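Local coordinates for protein acetolactate synthase isozyme 1 large subunit (Escherichia coli, PDB 6LPI) that serves as the large subunit of a thiamine diphosphate-dependent enzyme and binds thiamine diphosphate, magnesium and flavin-adenine dinucleotide, at residues B[387-391]-B[417-423]; B[393-397]-B[543-547]; B[472-478]-B[491-496]. One frame throughout, in Å; residues are numbered along the deposited sequence.

All three contacts lie around the parallel sheet of the C-terminal thiamine diphosphate-binding domain and touch the same thiamine diphosphate. Contact 1 is fully buried and nearest the middle of the chain: an aspartate carboxylate and glycines fit the end of strand 386-389 against the loop into helix 422-432. Contact 2, also buried but farther from the centre, ties the following helix 393-401 to the chain beyond strand 534-539 through side-chain-to-backbone hydrogen bonds and a CH-pi contact. Contact 3, partly exposed, joins the loop and first turn of helix 476-484 to a later loop by one beta bridge, one backbone hydrogen bond and small apolar contacts. Contacts 1 and 2 touch at Gln395, contacts 2 and 3 at Gln393 and between Lys545 and His478.

Contact 1 of 3, residues B[387-391]-B[417-423]; sequences ITTDV and GTMGFGL. With TPP (thiamine diphosphate), chain J.
Val391, Asp390 and Gly422 supply about half of the surface buried in this contact. Segment 387-391 is extended: residues 387-389 finish strand 386-389, and Asp390 and Val391 continue it as loop. Segment 417-423 makes a type II turn from Thr418 to Phe421, with Gly420 at phi 96°, psi -3° and a weak 3.4 Å bond from Phe421 N to Thr418 O, and then joins helix 422-432. The closest CA pairs are Asp390 with Gly422 (4.3 Å) and Val391 with Met419 (5.1 Å).

Asp390 starts out sideways, but its carboxylate swings over the turn. Asp390 OD1 accepts Gly422 N at 2.8 Å with good geometry and Gly420 N, also at 2.8 Å, more weakly; Asp390 OD2 is hydrogen-bonded to Ser442 OG on the neighbouring strand. Gly422 fits here because it has no CB: one would lie 3.0 Å from both Asp390 CG and Thr389 C. Gly422 CA can therefore come within 3.3 Å of Thr389 O, which also meets the edge of the Phe421 ring, 3.3 Å from CD2.

The strand is an inner one of the domain's parallel sheet, between 410-411 and 438-443, and as in other enzymes of this family its end opens onto the cofactor. Val391, a t rotamer pointing toward the turn, puts CG2 3.6 Å from Gly417 C and CB 4.2 Å from Met419 CG. Beyond it, Gly417 O accepts N4' of thiamine diphosphate at 3.1 Å, and Met419 CG lies 3.3 Å from N3'. The cofactor is bent into its V conformation, N4' close to C2 of the thiazolium.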
loop_
_atom_site.group_PDB
_atom_site.type_symbol
_atom_site.label_atom_id
_atom_site.label_comp_id
_atom_site.label_asym_id
_atom_site.label_seq_id
_atom_site.Cartn_x
_atom_site.Cartn_y
_atom_site.Cartn_z
ATOM N N ILE B 387 -10.340 0.962 11.837
ATOM C CA ILE B 387 -9.320 0.237 12.596
ATOM C C ILE B 387 -7.981 0.374 11.894
ATOM O O ILE B 387 -7.849 0.090 10.699
ATOM C CB ILE B 387 -9.655 -1.248 12.831
ATOM C CG1 ILE B 387 -11.007 -1.401 13.535
ATOM C CG2 ILE B 387 -8.556 -1.955 13.686
ATOM C CD1 ILE B 387 -12.242 -1.464 12.681
ATOM N N THR B 388 -6.996 0.793 12.660
ATOM C CA THR B 388 -5.628 1.039 12.261
ATOM C C THR B 388 -4.713 0.183 13.131
ATOM O O THR B 388 -5.084 -0.192 14.246
ATOM C CB THR B 388 -5.358 2.556 12.476
ATOM O OG1 THR B 388 -5.903 3.305 11.392
ATOM C CG2 THR B 388 -3.947 2.853 12.635
ATOM N N THR B 389 -3.535 -0.185 12.619
ATOM C CA THR B 389 -2.579 -0.947 13.434
ATOM C C THR B 389 -1.168 -0.479 13.136
ATOM O O THR B 389 -0.887 0.082 12.075
ATOM C CB THR B 389 -2.568 -2.476 13.236
ATOM O OG1 THR B 389 -1.696 -2.815 12.152
ATOM C CG2 THR B 389 -3.935 -3.045 12.985
ATOM N N ASP B 390 -0.287 -0.705 14.089
ATOM C CA ASP B 390 1.142 -0.666 13.814
ATOM C C ASP B 390 1.585 -2.065 13.343
ATOM O O ASP B 390 0.781 -2.845 12.816
ATOM C CB ASP B 390 1.881 -0.111 15.039
ATOM C CG ASP B 390 2.155 1.414 14.939
ATOM O OD1 ASP B 390 2.667 1.815 13.866
ATOM O OD2 ASP B 390 1.905 2.201 15.904
ATOM N N VAL B 391 2.871 -2.389 13.476
ATOM C CA VAL B 391 3.445 -3.604 12.909
ATOM C C VAL B 391 4.068 -4.468 14.007
ATOM O O VAL B 391 4.839 -3.970 14.828
ATOM C CB VAL B 391 4.486 -3.262 11.833
ATOM C CG1 VAL B 391 5.248 -4.506 11.433
ATOM C CG2 VAL B 391 3.788 -2.652 10.627
ATOM N N GLY B 417 5.529 -2.719 5.708
ATOM C CA GLY B 417 5.417 -3.174 7.076
ATOM C C GLY B 417 6.135 -2.211 7.987
ATOM O O GLY B 417 7.049 -2.612 8.706
ATOM N N THR B 418 5.728 -0.950 7.982
ATOM C CA THR B 418 6.441 0.115 8.681
ATOM C C THR B 418 5.970 0.181 10.131
ATOM O O THR B 418 4.783 0.420 10.387
ATOM C CB THR B 418 6.159 1.464 8.008
ATOM O OG1 THR B 418 6.210 1.333 6.583
ATOM C CG2 THR B 418 7.103 2.536 8.477
ATOM N N MET B 419 6.885 -0.002 11.079
ATOM C CA MET B 419 6.546 0.397 12.436
ATOM C C MET B 419 6.323 1.892 12.459
ATOM O O MET B 419 6.996 2.650 11.745
ATOM C CB MET B 419 7.620 0.003 13.451
ATOM C CG MET B 419 7.859 -1.517 13.514
ATOM S SD MET B 419 9.201 -1.982 14.629
ATOM C CE MET B 419 8.722 -0.932 16.022
ATOM N N GLY B 420 5.312 2.307 13.222
ATOM C CA GLY B 420 4.981 3.709 13.331
ATOM C C GLY B 420 3.875 4.163 12.413
ATOM O O GLY B 420 3.477 5.329 12.480
ATOM N N PHE B 421 3.365 3.275 11.561
ATOM C CA PHE B 421 2.293 3.636 10.635
ATOM C C PHE B 421 0.987 3.974 11.372
ATOM O O PHE B 421 0.295 4.954 11.033
ATOM C CB PHE B 421 2.099 2.481 9.651
ATOM C CG PHE B 421 0.796 2.516 8.907
ATOM C CD1 PHE B 421 0.707 3.143 7.670
ATOM C CD2 PHE B 421 -0.339 1.936 9.438
ATOM C CE1 PHE B 421 -0.491 3.180 6.982
ATOM C CE2 PHE B 421 -1.532 1.960 8.752
ATOM C CZ PHE B 421 -1.612 2.575 7.522
ATOM N N GLY B 422 0.655 3.193 12.397
ATOM C CA GLY B 422 -0.635 3.226 13.060
ATOM C C GLY B 422 -1.132 4.560 13.580
ATOM O O GLY B 422 -2.223 4.998 13.215
ATOM N N LEU B 423 -0.382 5.235 14.440
ATOM C CA LEU B 423 -0.971 6.427 15.043
ATOM C C LEU B 423 -1.182 7.535 14.010
ATOM O O LEU B 423 -2.300 8.088 13.948
ATOM C CB LEU B 423 -0.136 6.862 16.252
ATOM C CG LEU B 423 -0.200 8.277 16.815
ATOM C CD1 LEU B 423 -1.611 8.620 17.263
ATOM C CD2 LEU B 423 0.776 8.387 17.978
HETATM N "N1'" TPP J . 12.270 -1.199 12.229
HETATM C "C2'" TPP J . 11.185 -0.634 11.584
HETATM C CM2 TPP J . 11.097 0.847 11.357
HETATM N "N3'" TPP J . 10.156 -1.417 11.124
HETATM C "C4'" TPP J . 10.195 -2.775 11.271
HETATM N "N4'" TPP J . 9.167 -3.471 10.786
HETATM C "C5'" TPP J . 11.285 -3.360 11.921
HETATM C "C6'" TPP J . 12.317 -2.557 12.398
HETATM C "C7'" TPP J . 11.344 -4.858 12.142
HETATM N N3 TPP J . 10.283 -5.217 13.044
HETATM C C2 TPP J . 9.062 -5.679 12.614
HETATM S S1 TPP J . 8.029 -5.999 13.787
HETATM C C5 TPP J . 9.106 -5.562 14.908
HETATM C C4 TPP J . 10.307 -5.137 14.396
HETATM C CM4 TPP J . 11.433 -4.693 15.266
HETATM C C6 TPP J . 8.704 -5.643 16.361
HETATM C C7 TPP J . 7.390 -4.914 16.634
HETATM O O7 TPP J . 7.479 -4.315 17.908
HETATM P PA TPP J . 6.161 -3.890 18.737
HETATM O O1A TPP J . 5.722 -2.492 18.395
HETATM O O2A TPP J . 6.542 -4.036 20.199
HETATM O O3A TPP J . 4.968 -4.879 18.302
HETATM P PB TPP J . 4.675 -6.313 19.023
HETATM O O1B TPP J . 3.176 -6.610 18.944
HETATM O O2B TPP J . 5.438 -7.449 18.387
HETATM O O3B TPP J . 5.165 -6.261 20.455
#

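Contact 2 of 3, residues B[393-397]-B[543-547]; sequences QHQMW and EEKVY. With TPP (thiamine diphosphate), chain J.
In the thiamine diphosphate-binding fold seen here, the N-terminus of helix 393-401 meets the diphosphate with its free backbone NH groups, while one flank of its first turn faces segment 543-547, irregular and extended from Glu544 on. Residues 393-397 are alpha-helical, with Trp397 N bonded to Gln393 O at 2.9 Å. The nearest CA pair is Gln393 and Val546, 6.1 Å apart.

Gln393 N donates to O2B of thiamine diphosphate at 2.8 Å. His394 N and His394 ND1 both donate to O1B of thiamine diphosphate, each at 2.7 Å.

Two side-chain-to-carbonyl hydrogen bonds join the segments. Gln393 (chi1 m, chi2 t) sends NE2 to Glu544 O at 3.0 Å; Trp397 (chi1 m) starts sideways, but its end comes nearer and NE1 reaches Lys545 O at 2.9 Å. Gln479, on helix 476-484, bonds both Gln393 NE2 and Val546 O.

The apolar part centres on Val546, the residue most covered. Val546 CG1 is 3.5 Å from Met396 CB, while the far end of Met396 leads away to the flavin-adenine dinucleotide. Val546 CG2 meets Gln393 CB at 3.5 Å and makes a CH-pi contact over one face of Trp397, 3.6 Å from the centroid of the five-membered ring.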
loop_
_atom_site.group_PDB
_atom_site.type_symbol
_atom_site.label_atom_id
_atom_site.label_comp_id
_atom_site.label_asym_id
_atom_site.label_seq_id
_atom_site.Cartn_x
_atom_site.Cartn_y
_atom_site.Cartn_z
ATOM N N GLN B 393 3.461 -8.327 16.564
ATOM C CA GLN B 393 2.542 -9.377 16.988
ATOM C C GLN B 393 1.130 -8.844 17.194
ATOM O O GLN B 393 0.154 -9.493 16.799
ATOM C CB GLN B 393 3.005 -10.020 18.293
ATOM C CG GLN B 393 4.387 -10.592 18.364
ATOM C CD GLN B 393 4.599 -11.332 19.673
ATOM O OE1 GLN B 393 4.441 -10.766 20.761
ATOM N NE2 GLN B 393 4.876 -12.631 19.573
ATOM N N HIS B 394 1.005 -7.645 17.788
ATOM C CA HIS B 394 -0.311 -7.058 18.036
ATOM C C HIS B 394 -1.101 -6.891 16.742
ATOM O O HIS B 394 -2.326 -7.075 16.727
ATOM C CB HIS B 394 -0.156 -5.711 18.742
ATOM C CG HIS B 394 0.494 -4.653 17.902
ATOM N ND1 HIS B 394 1.861 -4.480 17.843
ATOM C CD2 HIS B 394 -0.037 -3.734 17.058
ATOM C CE1 HIS B 394 2.142 -3.497 17.001
ATOM N NE2 HIS B 394 1.008 -3.028 16.511
ATOM N N GLN B 395 -0.411 -6.544 15.646
ATOM C CA GLN B 395 -1.043 -6.400 14.336
ATOM C C GLN B 395 -1.569 -7.746 13.828
ATOM O O GLN B 395 -2.699 -7.832 13.338
ATOM C CB GLN B 395 -0.053 -5.797 13.335
ATOM C CG GLN B 395 -0.388 -5.980 11.836
ATOM C CD GLN B 395 0.781 -5.581 10.915
ATOM O OE1 GLN B 395 1.940 -5.678 11.315
ATOM N NE2 GLN B 395 0.483 -5.154 9.688
ATOM N N MET B 396 -0.738 -8.809 13.863
ATOM C CA MET B 396 -1.236 -10.096 13.383
ATOM C C MET B 396 -2.379 -10.597 14.258
ATOM O O MET B 396 -3.354 -11.162 13.749
ATOM C CB MET B 396 -0.102 -11.114 13.297
ATOM C CG MET B 396 0.950 -10.838 12.198
ATOM S SD MET B 396 0.371 -9.927 10.706
ATOM C CE MET B 396 -0.868 -11.002 10.000
ATOM N N TRP B 397 -2.275 -10.404 15.578
ATOM C CA TRP B 397 -3.363 -10.780 16.481
ATOM C C TRP B 397 -4.653 -10.054 16.104
ATOM O O TRP B 397 -5.734 -10.664 16.053
ATOM C CB TRP B 397 -2.978 -10.480 17.934
ATOM C CG TRP B 397 -1.954 -11.400 18.550
ATOM C CD1 TRP B 397 -1.755 -12.718 18.268
ATOM C CD2 TRP B 397 -1.000 -11.059 19.566
ATOM N NE1 TRP B 397 -0.733 -13.223 19.043
ATOM C CE2 TRP B 397 -0.251 -12.222 19.846
ATOM C CE3 TRP B 397 -0.708 -9.885 20.267
ATOM C CZ2 TRP B 397 0.767 -12.244 20.808
ATOM C CZ3 TRP B 397 0.305 -9.911 21.215
ATOM C CH2 TRP B 397 1.027 -11.081 21.477
ATOM N N GLU B 543 6.361 -13.609 26.276
ATOM C CA GLU B 543 6.491 -14.959 25.744
ATOM C C GLU B 543 5.318 -15.370 24.867
ATOM O O GLU B 543 5.384 -16.434 24.233
ATOM C CB GLU B 543 6.644 -15.966 26.891
ATOM N N GLU B 544 4.267 -14.552 24.791
ATOM C CA GLU B 544 3.098 -14.925 24.011
ATOM C C GLU B 544 3.415 -14.861 22.523
ATOM O O GLU B 544 4.323 -14.151 22.086
ATOM C CB GLU B 544 1.919 -14.008 24.323
ATOM C CG GLU B 544 1.616 -13.809 25.799
ATOM C CD GLU B 544 0.567 -14.770 26.339
ATOM O OE1 GLU B 544 -0.108 -15.448 25.530
ATOM O OE2 GLU B 544 0.417 -14.834 27.585
ATOM N N LYS B 545 2.678 -15.647 21.745
ATOM C CA LYS B 545 3.048 -15.913 20.364
ATOM C C LYS B 545 1.886 -15.615 19.432
ATOM O O LYS B 545 0.732 -15.542 19.847
ATOM C CB LYS B 545 3.500 -17.375 20.190
ATOM C CG LYS B 545 4.745 -17.733 20.991
ATOM C CD LYS B 545 5.974 -17.114 20.349
ATOM C CE LYS B 545 7.215 -17.326 21.199
ATOM N NZ LYS B 545 7.417 -16.193 22.161
ATOM N N VAL B 546 2.220 -15.419 18.161
ATOM C CA VAL B 546 1.242 -15.359 17.077
ATOM C C VAL B 546 1.301 -16.699 16.369
ATOM O O VAL B 546 2.304 -17.031 15.735
ATOM C CB VAL B 546 1.504 -14.196 16.110
ATOM C CG1 VAL B 546 0.367 -14.082 15.133
ATOM C CG2 VAL B 546 1.627 -12.899 16.885
ATOM N N TYR B 547 0.248 -17.489 16.527
ATOM C CA TYR B 547 0.163 -18.793 15.894
ATOM C C TYR B 547 -1.098 -18.880 15.037
ATOM O O TYR B 547 -2.119 -18.263 15.351
ATOM C CB TYR B 547 0.169 -19.925 16.935
ATOM C CG TYR B 547 1.532 -20.201 17.555
ATOM C CD1 TYR B 547 2.690 -20.234 16.777
ATOM C CD2 TYR B 547 1.658 -20.448 18.929
ATOM C CE1 TYR B 547 3.937 -20.488 17.351
ATOM C CE2 TYR B 547 2.901 -20.717 19.506
ATOM C CZ TYR B 547 4.034 -20.734 18.714
ATOM O OH TYR B 547 5.257 -20.992 19.298
HETATM N "N1'" TPP J . 12.270 -1.199 12.229
HETATM C "C2'" TPP J . 11.185 -0.634 11.584
HETATM C CM2 TPP J . 11.097 0.847 11.357
HETATM N "N3'" TPP J . 10.156 -1.417 11.124
HETATM C "C4'" TPP J . 10.195 -2.775 11.271
HETATM N "N4'" TPP J . 9.167 -3.471 10.786
HETATM C "C5'" TPP J . 11.285 -3.360 11.921
HETATM C "C6'" TPP J . 12.317 -2.557 12.398
HETATM C "C7'" TPP J . 11.344 -4.858 12.142
HETATM N N3 TPP J . 10.283 -5.217 13.044
HETATM C C2 TPP J . 9.062 -5.679 12.614
HETATM S S1 TPP J . 8.029 -5.999 13.787
HETATM C C5 TPP J . 9.106 -5.562 14.908
HETATM C C4 TPP J . 10.307 -5.137 14.396
HETATM C CM4 TPP J . 11.433 -4.693 15.266
HETATM C C6 TPP J . 8.704 -5.643 16.361
HETATM C C7 TPP J . 7.390 -4.914 16.634
HETATM O O7 TPP J . 7.479 -4.315 17.908
HETATM P PA TPP J . 6.161 -3.890 18.737
HETATM O O1A TPP J . 5.722 -2.492 18.395
HETATM O O2A TPP J . 6.542 -4.036 20.199
HETATM O O3A TPP J . 4.968 -4.879 18.302
HETATM P PB TPP J . 4.675 -6.313 19.023
HETATM O O1B TPP J . 3.176 -6.610 18.944
HETATM O O2B TPP J . 5.438 -7.449 18.387
HETATM O O3B TPP J . 5.165 -6.261 20.455
#

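Contact 3 of 3, residues B[472-478]-B[491-496]; sequences EALGLVH and AATYPG. With TPP (thiamine diphosphate), chain J.
Tyr494 lays its ring obliquely across the backbone of Glu472 to Leu474, with CD2 3.5 Å from Ala473 N and OH 3.2 Å from Leu474 CD2; chi1 is near -56° (m). The two segments run antiparallel here. CA atoms pair as Glu472 with Tyr494 (5.2 Å), Ala473 with Thr493 (4.2 Å) and Leu474 with Ala492 (5.1 Å), and Ala473-Thr493 forms a single beta bridge. One hydrogen bond crosses, Leu474 N to Ala492 O at 2.8 Å; Ala492 O also takes a CA-H...O contact from Ala473 CA at 3.3 Å.

Glu472 turns with phi 40°, psi 58°, and Ala473 is fully extended. They come straight after Asn471, which with Asp444 binds the magnesium ion and closes the thiamine diphosphate-binding motif that runs from GDG to NN; Ala473 N bonds Asp444 OD2. Gly475 is the N-cap of helix 476-484, at phi 116°, psi -55°, and a CB there would lie 2.4 Å from O2B of the cofactor. Leu476 N is 3.1 Å from O2B of thiamine diphosphate and Val477 CG2 3.6 Å from its thiazolium methyl CM4.

Ala492 CB packs against the start of the helix, 3.8 Å from Val477 CG1 and 4.2 Å from Leu474 CD1. Farther along, His478 CD2 meets Thr493 CG2 at 4.2 Å, at the edge of the imidazole, and at the other end Glu472 OE2 comes within 3.4 Å of Gly496 CA.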
loop_
_atom_site.group_PDB
_atom_site.type_symbol
_atom_site.label_atom_id
_atom_site.label_comp_id
_atom_site.label_asym_id
_atom_site.label_seq_id
_atom_site.Cartn_x
_atom_site.Cartn_y
_atom_site.Cartn_z
ATOM N N GLU B 472 6.527 -5.192 26.601
ATOM C CA GLU B 472 7.902 -4.800 26.922
ATOM C C GLU B 472 8.905 -5.635 26.127
ATOM O O GLU B 472 9.772 -6.320 26.667
ATOM C CB GLU B 472 8.134 -4.827 28.432
ATOM C CG GLU B 472 6.924 -4.172 29.150
ATOM C CD GLU B 472 7.194 -3.667 30.562
ATOM O OE1 GLU B 472 6.709 -2.553 30.900
ATOM O OE2 GLU B 472 7.963 -4.328 31.296
ATOM N N ALA B 473 8.748 -5.549 24.805
ATOM C CA ALA B 473 9.487 -6.327 23.817
ATOM C C ALA B 473 9.182 -5.789 22.418
ATOM O O ALA B 473 8.106 -5.229 22.164
ATOM C CB ALA B 473 9.143 -7.821 23.895
ATOM N N LEU B 474 10.130 -6.007 21.498
ATOM C CA LEU B 474 9.802 -5.843 20.089
ATOM C C LEU B 474 8.766 -6.903 19.761
ATOM O O LEU B 474 7.600 -6.566 19.565
ATOM C CB LEU B 474 11.047 -5.923 19.212
ATOM C CG LEU B 474 11.910 -4.663 19.417
ATOM C CD1 LEU B 474 13.315 -4.770 18.867
ATOM C CD2 LEU B 474 11.207 -3.456 18.774
ATOM N N GLY B 475 9.115 -8.172 19.770
ATOM C CA GLY B 475 8.014 -9.108 19.906
ATOM C C GLY B 475 7.825 -10.003 18.713
ATOM O O GLY B 475 7.740 -11.224 18.856
ATOM N N LEU B 476 7.673 -9.408 17.534
ATOM C CA LEU B 476 7.704 -10.222 16.331
ATOM C C LEU B 476 9.127 -10.727 16.122
ATOM O O LEU B 476 9.345 -11.897 15.779
ATOM C CB LEU B 476 7.185 -9.402 15.155
ATOM C CG LEU B 476 6.644 -10.019 13.870
ATOM C CD1 LEU B 476 7.760 -10.427 12.939
ATOM C CD2 LEU B 476 5.760 -11.181 14.234
ATOM N N VAL B 477 10.109 -9.858 16.397
ATOM C CA VAL B 477 11.507 -10.276 16.466
ATOM C C VAL B 477 11.687 -11.300 17.579
ATOM O O VAL B 477 12.292 -12.352 17.376
ATOM C CB VAL B 477 12.432 -9.059 16.674
ATOM C CG1 VAL B 477 13.830 -9.509 17.015
ATOM C CG2 VAL B 477 12.462 -8.160 15.454
ATOM N N HIS B 478 11.134 -11.020 18.766
ATOM C CA HIS B 478 11.240 -11.943 19.904
ATOM C C HIS B 478 10.807 -13.350 19.513
ATOM O O HIS B 478 11.435 -14.349 19.897
ATOM C CB HIS B 478 10.373 -11.414 21.049
ATOM C CG HIS B 478 10.497 -12.164 22.337
ATOM N ND1 HIS B 478 10.038 -13.453 22.500
ATOM C CD2 HIS B 478 10.983 -11.779 23.543
ATOM C CE1 HIS B 478 10.259 -13.841 23.745
ATOM N NE2 HIS B 478 10.829 -12.843 24.398
ATOM N N ALA B 491 18.636 -8.118 21.867
ATOM C CA ALA B 491 18.349 -6.750 21.431
ATOM C C ALA B 491 16.868 -6.525 21.110
ATOM O O ALA B 491 16.520 -5.647 20.308
ATOM C CB ALA B 491 19.212 -6.393 20.222
ATOM N N ALA B 492 15.978 -7.292 21.752
ATOM C CA ALA B 492 14.549 -7.227 21.464
ATOM C C ALA B 492 13.681 -7.046 22.707
ATOM O O ALA B 492 12.456 -7.195 22.617
ATOM C CB ALA B 492 14.101 -8.481 20.702
ATOM N N THR B 493 14.268 -6.724 23.854
ATOM C CA THR B 493 13.521 -6.550 25.090
ATOM C C THR B 493 13.807 -5.168 25.664
ATOM O O THR B 493 14.818 -4.542 25.327
ATOM C CB THR B 493 13.873 -7.645 26.111
ATOM O OG1 THR B 493 15.284 -7.888 26.076
ATOM C CG2 THR B 493 13.146 -8.927 25.769
ATOM N N TYR B 494 12.858 -4.662 26.459
ATOM C CA TYR B 494 12.922 -3.397 27.179
ATOM C C TYR B 494 12.793 -3.645 28.682
ATOM O O TYR B 494 12.118 -4.592 29.100
ATOM C CB TYR B 494 11.802 -2.453 26.737
ATOM C CG TYR B 494 11.731 -2.135 25.269
ATOM C CD1 TYR B 494 12.739 -1.442 24.614
ATOM C CD2 TYR B 494 10.639 -2.561 24.524
ATOM C CE1 TYR B 494 12.643 -1.165 23.242
ATOM C CE2 TYR B 494 10.538 -2.294 23.167
ATOM C CZ TYR B 494 11.529 -1.600 22.531
ATOM O OH TYR B 494 11.367 -1.352 21.183
ATOM N N PRO B 495 13.395 -2.793 29.520
ATOM C CA PRO B 495 13.330 -3.024 30.979
ATOM C C PRO B 495 11.977 -2.753 31.621
ATOM O O PRO B 495 11.670 -3.346 32.664
ATOM C CB PRO B 495 14.385 -2.059 31.535
ATOM C CG PRO B 495 15.190 -1.599 30.332
ATOM C CD PRO B 495 14.261 -1.656 29.177
ATOM N N GLY B 496 11.159 -1.880 31.040
ATOM C CA GLY B 496 9.890 -1.532 31.642
ATOM C C GLY B 496 9.999 -0.372 32.607
ATOM O O GLY B 496 9.263 -0.320 33.601
HETATM N "N1'" TPP J . 12.270 -1.199 12.229
HETATM C "C2'" TPP J . 11.185 -0.634 11.584
HETATM C CM2 TPP J . 11.097 0.847 11.357
HETATM N "N3'" TPP J . 10.156 -1.417 11.124
HETATM C "C4'" TPP J . 10.195 -2.775 11.271
HETATM N "N4'" TPP J . 9.167 -3.471 10.786
HETATM C "C5'" TPP J . 11.285 -3.360 11.921
HETATM C "C6'" TPP J . 12.317 -2.557 12.398
HETATM C "C7'" TPP J . 11.344 -4.858 12.142
HETATM N N3 TPP J . 10.283 -5.217 13.044
HETATM C C2 TPP J . 9.062 -5.679 12.614
HETATM S S1 TPP J . 8.029 -5.999 13.787
HETATM C C5 TPP J . 9.106 -5.562 14.908
HETATM C C4 TPP J . 10.307 -5.137 14.396
HETATM C CM4 TPP J . 11.433 -4.693 15.266
HETATM C C6 TPP J . 8.704 -5.643 16.361
HETATM C C7 TPP J . 7.390 -4.914 16.634
HETATM O O7 TPP J . 7.479 -4.315 17.908
HETATM P PA TPP J . 6.161 -3.890 18.737
HETATM O O1A TPP J . 5.722 -2.492 18.395
HETATM O O2A TPP J . 6.542 -4.036 20.199
HETATM O O3A TPP J . 4.968 -4.879 18.302
HETATM P PB TPP J . 4.675 -6.313 19.023
HETATM O O1B TPP J . 3.176 -6.610 18.944
HETATM O O2B TPP J . 5.438 -7.449 18.387
HETATM O O3B TPP J . 5.165 -6.261 20.455
#